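Local coordinates for protein acetylxylan esterase A (Aspergillus awamori, PDB 5X6S) that removes acetyl side groups from the xylan backbone as a secreted serine esterase of carbohydrate esterase family 1, with an alpha/beta-hydrolase fold, at residues T8-N13 and A96-W101; L84-G89 and Y132-A137. All coordinates share one frame; numbering follows the deposited sequence.

Contact 1: T8-N13 and A96-W101; sequences TDFGDN and ANMVTW
Phe10 lies between two side chains of the helix, with Met98 over a face of its ring and Trp101 against its CB. Met98 runs alongside Phe10, its chain extended beyond CG, and sets CG 3.9 Å from the ring centroid in a CH-pi contact, while SD, 5.0 Å from the centroid, makes a longer Met-aromatic contact. With CG in the crowded position between the backbone N and the carbonyl carbon (chi1 55°), the Phe10 ring goes to Met98 while Phe10 CB meets the five-membered ring of Trp101 off-centre, 3.8 Å from Trp101 CG. The one direct hydrogen bond runs from Asn97 ND2 to Asp12 O (2.9 Å). It uses a carbonyl lone pair and lies in the amide plane of Asn97, as expected if this bond sets its rotation. Two waters also bridge the segments: water 1 accepts from Trp101 NE1 and donates to Asp9 O, and water 2 donates to Phe10 O (2.8 Å) and is hydrogen-bonded to Thr100 OG1. Gly11 has phi 126°, which calls for glycine. Beyond this shell, Asn13 OD1 is hydrogen-bonded to Ser94 OG, a second tie to helix 91-106. Met19 of strand 18-23 touches Phe10, Met98 and Trp101, so the loop after strand 3-7 packs on this helix beside the sheet.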
ATOM      1  N   THR A   8     -22.968   3.028   6.028  1.00 23.76           N
ATOM      2  CA  THR A   8     -23.758   3.095   4.823  1.00 27.82           C
ATOM      3  C   THR A   8     -23.208   3.967   3.754  1.00 28.25           C
ATOM      4  O   THR A   8     -23.576   3.821   2.593  1.00 33.80           O
ATOM      5  CB  THR A   8     -25.206   3.525   5.134  1.00 28.67           C
ATOM      6  OG1 THR A   8     -25.930   3.472   3.936  1.00 35.66           O
ATOM      7  CG2 THR A   8     -25.301   4.879   5.647  1.00 26.03           C
ATOM      8  N   ASP A   9     -22.326   4.889   4.059  1.00 29.26           N
ATOM      9  CA  ASP A   9     -21.863   5.748   2.930  1.00 32.16           C
ATOM     10  C   ASP A   9     -20.351   5.685   2.860  1.00 30.01           C
ATOM     11  O   ASP A   9     -19.648   6.626   3.264  1.00 33.02           O
ATOM     12  CB  ASP A   9     -22.390   7.175   3.163  1.00 35.47           C
ATOM     13  CG  ASP A   9     -21.966   8.172   2.079  1.00 42.07           C
ATOM     14  OD1 ASP A   9     -22.351   7.964   0.895  1.00 48.77           O
ATOM     15  OD2 ASP A   9     -21.280   9.190   2.429  1.00 45.00           O
ATOM     16  N   PHE A  10     -19.822   4.572   2.375  1.00 23.79           N
ATOM     17  CA  PHE A  10     -18.377   4.362   2.476  1.00 21.58           C
ATOM     18  C   PHE A  10     -17.674   4.510   1.139  1.00 21.41           C
ATOM     19  O   PHE A  10     -16.496   4.186   1.038  1.00 21.44           O
ATOM     20  CB  PHE A  10     -18.074   2.991   3.092  1.00 20.01           C
ATOM     21  CG  PHE A  10     -18.727   1.856   2.373  1.00 17.77           C
ATOM     22  CD1 PHE A  10     -18.126   1.295   1.257  1.00 17.83           C
ATOM     23  CD2 PHE A  10     -19.967   1.350   2.807  1.00 16.67           C
ATOM     24  CE1 PHE A  10     -18.755   0.251   0.550  1.00 16.79           C
ATOM     25  CE2 PHE A  10     -20.593   0.305   2.105  1.00 17.71           C
ATOM     26  CZ  PHE A  10     -19.973  -0.273   1.029  1.00 18.06           C
ATOM     27  N   GLY A  11     -18.418   4.934   0.102  1.00 19.28           N
ATOM     28  CA  GLY A  11     -17.881   5.081  -1.224  1.00 18.77           C
ATOM     29  C   GLY A  11     -18.694   4.312  -2.229  1.00 19.07           C
ATOM     30  O   GLY A  11     -19.757   3.799  -1.893  1.00 20.09           O
ATOM     31  N   ASP A  12     -18.204   4.210  -3.457  1.00 20.63           N
ATOM     32  CA  ASP A  12     -18.976   3.602  -4.539  1.00 21.32           C
ATOM     33  C   ASP A  12     -19.371   2.143  -4.196  1.00 21.42           C
ATOM     34  O   ASP A  12     -18.546   1.347  -3.748  1.00 19.79           O
ATOM     35  CB  ASP A  12     -18.231   3.627  -5.842  1.00 23.57           C
ATOM     36  CG  ASP A  12     -18.100   5.058  -6.411  1.00 28.94           C
ATOM     37  OD1 ASP A  12     -18.854   5.952  -5.930  1.00 35.87           O
ATOM     38  OD2 ASP A  12     -17.263   5.260  -7.324  1.00 35.32           O
ATOM     39  N   ASN A  13     -20.657   1.827  -4.394  1.00 19.50           N
ATOM     40  CA  ASN A  13     -21.169   0.544  -3.946  1.00 19.44           C
ATOM     41  C   ASN A  13     -22.355   0.106  -4.801  1.00 18.07           C
ATOM     42  O   ASN A  13     -23.397  -0.176  -4.268  1.00 16.81           O
ATOM     43  CB  ASN A  13     -21.501   0.617  -2.446  1.00 18.71           C
ATOM     44  CG  ASN A  13     -21.982  -0.714  -1.864  1.00 18.18           C
ATOM     45  OD1 ASN A  13     -21.606  -1.798  -2.345  1.00 18.14           O
ATOM     46  ND2 ASN A  13     -22.815  -0.645  -0.829  1.00 16.30           N
ATOM     47  N   ALA A  96     -13.148  -3.120  -1.032  1.00 13.24           N
ATOM     48  CA  ALA A  96     -12.004  -2.215  -1.113  1.00 12.94           C
ATOM     49  C   ALA A  96     -12.342  -0.835  -0.528  1.00 14.28           C
ATOM     50  O   ALA A  96     -11.561  -0.277   0.272  1.00 14.97           O
ATOM     51  CB  ALA A  96     -11.556  -2.072  -2.529  1.00 14.75           C
ATOM     52  N   ASN A  97     -13.490  -0.287  -0.916  1.00 14.12           N
ATOM     53  CA  ASN A  97     -13.951   0.997  -0.435  1.00 15.39           C
ATOM     54  C   ASN A  97     -14.255   1.039   1.063  1.00 14.93           C
ATOM     55  O   ASN A  97     -14.061   2.075   1.747  1.00 16.86           O
ATOM     56  CB  ASN A  97     -15.113   1.486  -1.309  1.00 15.73           C
ATOM     57  CG  ASN A  97     -14.699   1.787  -2.728  1.00 17.63           C
ATOM     58  OD1 ASN A  97     -13.518   2.003  -3.001  1.00 18.50           O
ATOM     59  ND2 ASN A  97     -15.652   1.758  -3.660  1.00 16.86           N
ATOM     60  N   MET A  98     -14.714  -0.074   1.623  1.00 15.31           N
ATOM     61  CA  MET A  98     -14.898  -0.185   3.067  1.00 15.16           C
ATOM     62  C   MET A  98     -13.557  -0.007   3.781  1.00 15.52           C
ATOM     63  O   MET A  98     -13.464   0.654   4.842  1.00 15.13           O
ATOM     64  CB  MET A  98     -15.434  -1.560   3.429  1.00 15.07           C
ATOM     65  CG  MET A  98     -16.793  -1.851   2.915  1.00 15.08           C
ATOM     66  SD  MET A  98     -17.353  -3.521   3.278  1.00 16.32           S
ATOM     67  CE  MET A  98     -18.585  -3.775   2.035  1.00 14.16           C
ATOM     68  N   VAL A  99     -12.522  -0.626   3.222  1.00 14.50           N
ATOM     69  CA  VAL A  99     -11.184  -0.489   3.737  1.00 15.07           C
ATOM     70  C   VAL A  99     -10.728   0.958   3.770  1.00 15.04           C
ATOM     71  O   VAL A  99     -10.288   1.470   4.816  1.00 13.69           O
ATOM     72  CB  VAL A  99     -10.187  -1.434   3.008  1.00 14.63           C
ATOM     73  CG1 VAL A  99      -8.729  -1.046   3.302  1.00 14.54           C
ATOM     74  CG2 VAL A  99     -10.461  -2.843   3.412  1.00 15.36           C
ATOM     75  N   THR A 100     -10.801   1.632   2.619  1.00 15.69           N
ATOM     76  CA  THR A 100     -10.233   2.956   2.530  1.00 16.68           C
ATOM     77  C   THR A 100     -11.008   3.944   3.389  1.00 15.97           C
ATOM     78  O   THR A 100     -10.397   4.845   3.980  1.00 16.44           O
ATOM     79  CB  THR A 100     -10.130   3.436   1.076  1.00 17.02           C
ATOM     80  OG1 THR A 100     -11.453   3.558   0.533  1.00 17.38           O
ATOM     81  CG2 THR A 100      -9.228   2.461   0.232  1.00 16.35           C
ATOM     82  N   TRP A 101     -12.325   3.752   3.494  1.00 14.67           N
ATOM     83  CA  TRP A 101     -13.190   4.588   4.348  1.00 15.97           C
ATOM     84  C   TRP A 101     -12.741   4.454   5.807  1.00 16.49           C
ATOM     85  O   TRP A 101     -12.617   5.460   6.512  1.00 16.31           O
ATOM     86  CB  TRP A 101     -14.660   4.188   4.243  1.00 15.79           C
ATOM     87  CG  TRP A 101     -15.598   5.046   5.042  1.00 18.34           C
ATOM     88  CD1 TRP A 101     -16.183   6.243   4.662  1.00 18.64           C
ATOM     89  CD2 TRP A 101     -15.985   4.829   6.389  1.00 17.59           C
ATOM     90  NE1 TRP A 101     -16.939   6.739   5.679  1.00 19.86           N
ATOM     91  CE2 TRP A 101     -16.849   5.893   6.753  1.00 19.98           C
ATOM     92  CE3 TRP A 101     -15.706   3.830   7.323  1.00 18.23           C
ATOM     93  CZ2 TRP A 101     -17.426   5.976   8.015  1.00 20.53           C
ATOM     94  CZ3 TRP A 101     -16.289   3.902   8.549  1.00 20.69           C
ATOM     95  CH2 TRP A 101     -17.125   4.988   8.901  1.00 20.66           C
TER
HETATM   96  O   HOH W   1     -19.047   8.796   4.894  1.00 49.03           O
HETATM   97  O   HOH W   2     -13.820   4.852   0.713  1.00 20.76           O
HETATM   98  O   HOH W   3     -14.550   3.966  -5.934  1.00 27.07           O

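Contact 2: L84-G89 and Y132-A137; sequences LTHNGG and YPELFA. With NA (sodium ion), chain G.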
ATOM      1  N   LEU A  84     -14.080  -9.606 -10.632  1.00 17.70           N
ATOM      2  CA  LEU A  84     -12.767 -10.140 -10.950  1.00 17.82           C
ATOM      3  C   LEU A  84     -11.826  -9.143 -11.643  1.00 18.52           C
ATOM      4  O   LEU A  84     -10.798  -9.522 -12.212  1.00 18.38           O
ATOM      5  CB  LEU A  84     -12.892 -11.460 -11.787  1.00 19.22           C
ATOM      6  CG  LEU A  84     -13.595 -12.628 -11.069  1.00 19.09           C
ATOM      7  CD1 LEU A  84     -13.713 -13.832 -11.995  1.00 18.60           C
ATOM      8  CD2 LEU A  84     -12.895 -13.029  -9.732  1.00 18.37           C
ATOM      9  N   THR A  85     -12.148  -7.861 -11.571  1.00 18.85           N
ATOM     10  CA  THR A  85     -11.247  -6.865 -12.144  1.00 18.85           C
ATOM     11  C   THR A  85     -11.036  -5.722 -11.155  1.00 17.87           C
ATOM     12  O   THR A  85     -11.993  -5.238 -10.555  1.00 17.36           O
ATOM     13  CB  THR A  85     -11.766  -6.366 -13.512  1.00 20.06           C
ATOM     14  OG1 THR A  85     -13.098  -5.932 -13.366  1.00 24.71           O
ATOM     15  CG2 THR A  85     -11.833  -7.499 -14.531  1.00 21.55           C
ATOM     16  N   HIS A  86      -9.786  -5.295 -11.008  1.00 18.00           N
ATOM     17  CA  HIS A  86      -9.439  -4.077 -10.235  1.00 18.28           C
ATOM     18  C   HIS A  86     -10.319  -2.939 -10.782  1.00 17.85           C
ATOM     19  O   HIS A  86     -10.344  -2.703 -12.021  1.00 17.39           O
ATOM     20  CB  HIS A  86      -7.948  -3.727 -10.455  1.00 17.88           C
ATOM     21  CG  HIS A  86      -7.468  -2.501  -9.741  1.00 18.19           C
ATOM     22  ND1 HIS A  86      -7.264  -2.454  -8.372  1.00 19.80           N
ATOM     23  CD2 HIS A  86      -7.096  -1.287 -10.213  1.00 18.25           C
ATOM     24  CE1 HIS A  86      -6.794  -1.270  -8.036  1.00 20.13           C
ATOM     25  NE2 HIS A  86      -6.680  -0.543  -9.133  1.00 19.53           N
ATOM     26  N   ASN A  87     -11.024  -2.259  -9.895  1.00 17.48           N
ATOM     27  CA  ASN A  87     -11.907  -1.163 -10.256  1.00 18.47           C
ATOM     28  C   ASN A  87     -13.071  -1.587 -11.192  1.00 18.41           C
ATOM     29  O   ASN A  87     -13.685  -0.761 -11.855  1.00 20.61           O
ATOM     30  CB  ASN A  87     -11.073   0.017 -10.840  1.00 19.37           C
ATOM     31  CG  ASN A  87     -10.167   0.666  -9.814  1.00 19.16           C
ATOM     32  OD1 ASN A  87     -10.360   0.505  -8.623  1.00 21.72           O
ATOM     33  ND2 ASN A  87      -9.161   1.371 -10.273  1.00 20.21           N
ATOM     34  N   GLY A  88     -13.413  -2.867 -11.200  1.00 18.33           N
ATOM     35  CA  GLY A  88     -14.526  -3.372 -11.965  1.00 19.02           C
ATOM     36  C   GLY A  88     -15.924  -3.049 -11.443  1.00 18.82           C
ATOM     37  O   GLY A  88     -16.901  -3.323 -12.110  1.00 20.22           O
ATOM     38  N   GLY A  89     -16.039  -2.581 -10.204  1.00 17.73           N
ATOM     39  CA  GLY A  89     -17.350  -2.181  -9.642  1.00 18.07           C
ATOM     40  C   GLY A  89     -18.139  -3.287  -8.982  1.00 17.44           C
ATOM     41  O   GLY A  89     -19.277  -3.071  -8.534  1.00 17.43           O
ATOM     42  N   TYR A 132      -7.368  -6.107  -5.468  1.00 16.92           N
ATOM     43  CA  TYR A 132      -6.868  -4.959  -4.665  1.00 17.09           C
ATOM     44  C   TYR A 132      -5.589  -5.317  -3.864  1.00 18.52           C
ATOM     45  O   TYR A 132      -5.508  -5.088  -2.666  1.00 18.93           O
ATOM     46  CB  TYR A 132      -8.018  -4.328  -3.802  1.00 16.79           C
ATOM     47  CG  TYR A 132      -9.153  -3.985  -4.696  1.00 16.52           C
ATOM     48  CD1 TYR A 132      -9.230  -2.729  -5.306  1.00 18.30           C
ATOM     49  CD2 TYR A 132     -10.111  -4.948  -5.048  1.00 16.86           C
ATOM     50  CE1 TYR A 132     -10.233  -2.441  -6.199  1.00 16.61           C
ATOM     51  CE2 TYR A 132     -11.126  -4.661  -5.939  1.00 16.71           C
ATOM     52  CZ  TYR A 132     -11.159  -3.400  -6.530  1.00 17.40           C
ATOM     53  OH  TYR A 132     -12.137  -3.129  -7.450  1.00 18.47           O
ATOM     54  N   PRO A 133      -4.557  -5.903  -4.548  1.00 20.03           N
ATOM     55  CA  PRO A 133      -3.330  -6.313  -3.818  1.00 18.91           C
ATOM     56  C   PRO A 133      -2.691  -5.191  -2.994  1.00 18.38           C
ATOM     57  O   PRO A 133      -2.145  -5.448  -1.925  1.00 18.54           O
ATOM     58  CB  PRO A 133      -2.385  -6.751  -4.948  1.00 18.62           C
ATOM     59  CG  PRO A 133      -2.903  -6.040  -6.177  1.00 18.69           C
ATOM     60  CD  PRO A 133      -4.396  -6.097  -6.002  1.00 19.18           C
ATOM     61  N   GLU A 134      -2.823  -3.949  -3.475  1.00 18.64           N
ATOM     62  CA  GLU A 134      -2.280  -2.739  -2.834  1.00 17.62           C
ATOM     63  C   GLU A 134      -2.797  -2.466  -1.433  1.00 18.35           C
ATOM     64  O   GLU A 134      -2.135  -1.801  -0.677  1.00 18.08           O
ATOM     65  CB  GLU A 134      -2.521  -1.490  -3.711  1.00 18.23           C
ATOM     66  CG  GLU A 134      -3.989  -0.981  -3.821  1.00 18.92           C
ATOM     67  CD  GLU A 134      -4.876  -1.719  -4.819  1.00 18.93           C
ATOM     68  OE1 GLU A 134      -4.409  -2.717  -5.421  1.00 18.57           O
ATOM     69  OE2 GLU A 134      -6.054  -1.314  -5.016  1.00 18.03           O
ATOM     70  N   LEU A 135      -3.992  -2.980  -1.093  1.00 17.68           N
ATOM     71  CA  LEU A 135      -4.578  -2.698   0.206  1.00 16.68           C
ATOM     72  C   LEU A 135      -4.089  -3.608   1.367  1.00 16.08           C
ATOM     73  O   LEU A 135      -4.166  -3.217   2.536  1.00 15.81           O
ATOM     74  CB  LEU A 135      -6.111  -2.770   0.115  1.00 15.48           C
ATOM     75  CG  LEU A 135      -6.771  -1.715  -0.750  1.00 16.05           C
ATOM     76  CD1 LEU A 135      -8.285  -1.962  -0.783  1.00 19.86           C
ATOM     77  CD2 LEU A 135      -6.449  -0.289  -0.310  1.00 19.11           C
ATOM     78  N   PHE A 136      -3.574  -4.800   1.037  1.00 17.07           N
ATOM     79  CA  PHE A 136      -3.457  -5.893   2.003  1.00 16.94           C
ATOM     80  C   PHE A 136      -2.016  -6.347   2.224  1.00 18.44           C
ATOM     81  O   PHE A 136      -1.318  -6.661   1.261  1.00 17.11           O
ATOM     82  CB  PHE A 136      -4.316  -7.068   1.599  1.00 18.18           C
ATOM     83  CG  PHE A 136      -5.772  -6.727   1.469  1.00 17.73           C
ATOM     84  CD1 PHE A 136      -6.523  -6.402   2.600  1.00 16.08           C
ATOM     85  CD2 PHE A 136      -6.359  -6.651   0.208  1.00 16.22           C
ATOM     86  CE1 PHE A 136      -7.841  -6.026   2.484  1.00 15.94           C
ATOM     87  CE2 PHE A 136      -7.665  -6.262   0.066  1.00 18.28           C
ATOM     88  CZ  PHE A 136      -8.432  -5.956   1.202  1.00 17.59           C
ATOM     89  N   ALA A 137      -1.598  -6.363   3.509  1.00 16.57           N
ATOM     90  CA  ALA A 137      -0.289  -6.823   3.942  1.00 16.47           C
ATOM     91  C   ALA A 137      -0.207  -8.332   3.949  1.00 16.87           C
ATOM     92  O   ALA A 137       0.843  -8.912   3.661  1.00 18.24           O
ATOM     93  CB  ALA A 137       0.003  -6.281   5.332  1.00 18.06           C
TER
HETATM   94 NA    NA G 305      -0.453   0.453   0.186  1.00 29.11          NA
HETATM   95  O   HOH W   4     -13.682  -5.055  -8.280  1.00 17.11           O
HETATM   96  O   HOH W   5      -0.588   1.336  -2.040  1.00 35.54           O
HETATM   97  O   HOH W   6      -0.698  -0.455   1.947  1.00 39.25           O
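A type II beta turn from Thr85 to Gly88, in the loop that leads to helix 91-106, sits against the segment leaving helix 120-131. Gly88 N closes the turn on Thr85 O, and Asn87 holds its left-handed corner (phi 62°). Tyr132, the first residue beyond the helix to depart from helical angles, points its hydroxyl into this turn: Asn87 N donates to Tyr132 OH at 2.8 Å in a bent bond (138°). Water 4, in the plane of the phenol ring, is 2.6 Å from Tyr132 OH and donates to Thr85 O. In this alpha/beta-hydrolase, residues 132-137 join helix 120-131 to strand 138-142, with a short 3-10 segment at 133-135. The rings of His86 and Tyr132 cross obliquely, centroids 5.1 Å apart, and His86 ND1 is hydrogen-bonded to Thr131 O. Glu134, bent at chi2, meets His86 tip to tip: OE2 lies at the imidazole edge, 3.1 Å from His86 CE1, the carboxylate plane steeply turned to the ring. Asp109 OD2 of the second subunit is hydrogen-bonded to His86 NE2 and Asn87 ND2; with both ring nitrogens facing acceptors, the imidazole may be doubly protonated. Glu134 O and Glu134 O of the second subunit bind the same sodium ion.

From the N terminus, the chain leaves strand 3-7 through residues 8-13, passes through strands 18-23, 33-37 and 63-68, and reaches the loop 84-89. Helix 91-106 then brings residues 96-101 back to the first loop, where contact 1 closes 82 intervening residues. After strand 113-118 and helix 120-131, residues 132-137 return to 84-89, and contact 2 closes 42 residues. The closures cross, since 84-89 falls within the first closure and 132-137 outside it. Helix 91-106 is common ground: Ala96 CB packs 3.7 Å from both Tyr132 CD1 and Leu135 CD1. Together the two contacts tie the loop after strand 3-7, the loop 84-89, helix 91-106 and the connection into strand 138-142, and both touch the second subunit.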